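Local coordinates for DNA polymerase III, gamma subunit-related protein (Thermotoga maritima, PDB 2GNO) that is related to the gamma subunit of DNA polymerase III and probably binds DNA, though its precise role is not established, at residues Val88-Arg93 and Val116-Arg121. Residues are numbered along the deposited sequence; the frame is centred on the assembly and turned at random.
Sequences VHDCER and VLNTRR
V88, the last residue of strand 84-88, pairs in parallel with L117 of strand 113-119. V88 N donates to V116 O, and V88 O accepts from N118 N at 3.0 Å. On the same face of the sheet V88 CG2 packs against L117 CD2 at 3.5 Å.

From H89 on, the N118 side chain adds bonds where the regular strand pairing has ended. N118 CG sits between its own backbone N and carbonyl carbon (chi1 65°), and the amide grips two neighbouring residues. N118 ND2 donates in a straight line to H89 ND1 at 2.9 Å, with the acceptor in the amide plane but tilted 22° from the ring plane. E54 bonds the other ring nitrogen, NE2, so both are satisfied. N118 OD1 takes the D90 N-H from above its carbonyl plane, and a water joins N118 OD1 to D90 OD1.

The chain then turns into a short 3-10 segment. C91 N donates to N118 O at 2.8 Å, and C91 SG rests on L117 CB at 3.9 Å. E92 OE1 accepts from T119 OG1 at 2.6 Å, met from above the carboxylate plane. T119 OG1 also accepts from R121 N, forming an ST turn. E92 OE2 lies over one face of the R121 guanidinium, 3.8 Å from NE, a long salt bridge of charges alone.

The contact joins the C-terminal ends of two central strands in the parallel sheet of a P-loop NTPase-like fold. Strand 19-24 flanks 113-119 on its other side, and helix 30-43 packs on H89 and N118.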
loop_
_atom_site.group_PDB
_atom_site.type_symbol
_atom_site.label_atom_id
_atom_site.label_comp_id
_atom_site.label_asym_id
_atom_site.label_seq_id
_atom_site.Cartn_x
_atom_site.Cartn_y
_atom_site.Cartn_z
ATOM N N VAL A 88 -13.298 1.068 4.938
ATOM C CA VAL A 88 -12.304 1.339 6.000
ATOM C C VAL A 88 -11.068 0.556 5.591
ATOM O O VAL A 88 -11.059 -0.665 5.685
ATOM C CB VAL A 88 -12.770 0.870 7.366
ATOM C CG1 VAL A 88 -11.732 1.254 8.456
ATOM C CG2 VAL A 88 -14.153 1.449 7.676
ATOM N N HIS A 89 -10.035 1.259 5.143
ATOM C CA HIS A 89 -8.810 0.592 4.685
ATOM C C HIS A 89 -7.889 0.204 5.819
ATOM O O HIS A 89 -7.706 0.997 6.742
ATOM C CB HIS A 89 -8.024 1.492 3.745
ATOM C CG HIS A 89 -8.733 1.808 2.457
ATOM N ND1 HIS A 89 -9.132 0.829 1.578
ATOM C CD2 HIS A 89 -8.969 2.981 1.832
ATOM C CE1 HIS A 89 -9.672 1.384 0.514
ATOM N NE2 HIS A 89 -9.568 2.692 0.632
ATOM N N ASP A 90 -7.310 -0.995 5.771
ATOM C CA ASP A 90 -6.373 -1.449 6.821
ATOM C C ASP A 90 -6.958 -1.263 8.230
ATOM O O ASP A 90 -6.345 -0.644 9.107
ATOM C CB ASP A 90 -5.028 -0.748 6.598
ATOM C CG ASP A 90 -4.332 -1.224 5.324
ATOM O OD1 ASP A 90 -4.264 -2.454 5.101
ATOM O OD2 ASP A 90 -3.796 -0.390 4.573
ATOM N N CYS A 91 -8.114 -1.901 8.437
ATOM C CA CYS A 91 -8.909 -1.792 9.667
ATOM C C CYS A 91 -8.333 -2.302 10.991
ATOM O O CYS A 91 -8.897 -1.992 12.061
ATOM C CB CYS A 91 -10.299 -2.378 9.453
ATOM S SG CYS A 91 -10.175 -4.099 9.143
ATOM N N GLU A 92 -7.226 -3.048 10.936
ATOM C CA GLU A 92 -6.531 -3.514 12.150
ATOM C C GLU A 92 -5.983 -2.318 12.930
ATOM O O GLU A 92 -5.654 -2.441 14.122
ATOM C CB GLU A 92 -5.391 -4.503 11.855
ATOM C CG GLU A 92 -4.109 -3.986 11.125
ATOM C CD GLU A 92 -4.254 -3.651 9.658
ATOM O OE1 GLU A 92 -5.360 -3.795 9.084
ATOM O OE2 GLU A 92 -3.226 -3.249 9.070
ATOM N N ARG A 93 -5.843 -1.181 12.240
ATOM C CA ARG A 93 -5.418 0.069 12.840
ATOM C C ARG A 93 -6.436 0.636 13.851
ATOM O O ARG A 93 -6.116 1.607 14.547
ATOM C CB ARG A 93 -5.121 1.107 11.764
ATOM C CG ARG A 93 -3.901 0.802 10.889
ATOM C CD ARG A 93 -3.656 1.967 9.933
ATOM N NE ARG A 93 -4.773 2.114 8.991
ATOM C CZ ARG A 93 -4.975 3.139 8.163
ATOM N NH1 ARG A 93 -4.168 4.177 8.106
ATOM N NH2 ARG A 93 -6.022 3.119 7.361
ATOM N N VAL A 116 -17.514 -2.043 4.286
ATOM C CA VAL A 116 -16.435 -2.796 3.655
ATOM C C VAL A 116 -15.117 -2.459 4.341
ATOM O O VAL A 116 -14.506 -1.444 4.079
ATOM C CB VAL A 116 -16.313 -2.448 2.150
ATOM C CG1 VAL A 116 -15.356 -3.461 1.449
ATOM C CG2 VAL A 116 -17.690 -2.499 1.495
ATOM N N LEU A 117 -14.694 -3.332 5.240
ATOM C CA LEU A 117 -13.452 -3.186 5.935
ATOM C C LEU A 117 -12.438 -3.982 5.132
ATOM O O LEU A 117 -12.815 -4.903 4.395
ATOM C CB LEU A 117 -13.555 -3.828 7.319
ATOM C CG LEU A 117 -14.665 -3.401 8.280
ATOM C CD1 LEU A 117 -14.504 -4.118 9.610
ATOM C CD2 LEU A 117 -14.627 -1.965 8.513
ATOM N N ASN A 118 -11.166 -3.619 5.218
ATOM C CA ASN A 118 -10.120 -4.408 4.558
ATOM C C ASN A 118 -8.854 -4.453 5.401
ATOM O O ASN A 118 -8.543 -3.529 6.167
ATOM C CB ASN A 118 -9.874 -4.038 3.079
ATOM C CG ASN A 118 -9.337 -2.641 2.890
ATOM O OD1 ASN A 118 -8.220 -2.352 3.261
ATOM N ND2 ASN A 118 -10.106 -1.790 2.211
ATOM N N THR A 119 -8.144 -5.560 5.267
ATOM C CA THR A 119 -6.917 -5.802 6.021
ATOM C C THR A 119 -6.211 -6.991 5.410
ATOM O O THR A 119 -6.791 -7.744 4.635
ATOM C CB THR A 119 -7.201 -6.154 7.510
ATOM O OG1 THR A 119 -5.979 -6.214 8.252
ATOM C CG2 THR A 119 -7.935 -7.512 7.657
ATOM N N ARG A 120 -4.958 -7.151 5.773
ATOM C CA ARG A 120 -4.130 -8.267 5.307
ATOM C C ARG A 120 -3.781 -9.204 6.485
ATOM O O ARG A 120 -3.098 -10.201 6.295
ATOM C CB ARG A 120 -2.838 -7.669 4.754
ATOM C CG ARG A 120 -3.017 -6.623 3.615
ATOM C CD ARG A 120 -1.713 -5.916 3.357
ATOM N NE ARG A 120 -0.652 -6.890 3.070
ATOM C CZ ARG A 120 0.667 -6.657 3.128
ATOM N NH1 ARG A 120 1.164 -5.470 3.501
ATOM N NH2 ARG A 120 1.512 -7.648 2.842
ATOM N N ARG A 121 -4.335 -8.898 7.669
ATOM C CA ARG A 121 -4.042 -9.555 8.916
ATOM C C ARG A 121 -5.334 -9.930 9.685
ATOM O O ARG A 121 -5.655 -9.298 10.682
ATOM C CB ARG A 121 -3.218 -8.509 9.706
ATOM C CG ARG A 121 -2.229 -7.697 8.815
ATOM C CD ARG A 121 -1.377 -6.674 9.521
ATOM N NE ARG A 121 -0.597 -5.898 8.542
ATOM C CZ ARG A 121 0.221 -4.881 8.827
ATOM N NH1 ARG A 121 0.399 -4.457 10.084
ATOM N NH2 ARG A 121 0.870 -4.265 7.838
HETATM O O HOH W 1 -3.925 -5.008 6.753
HETATM O O HOH W 2 -5.843 -3.861 3.127
#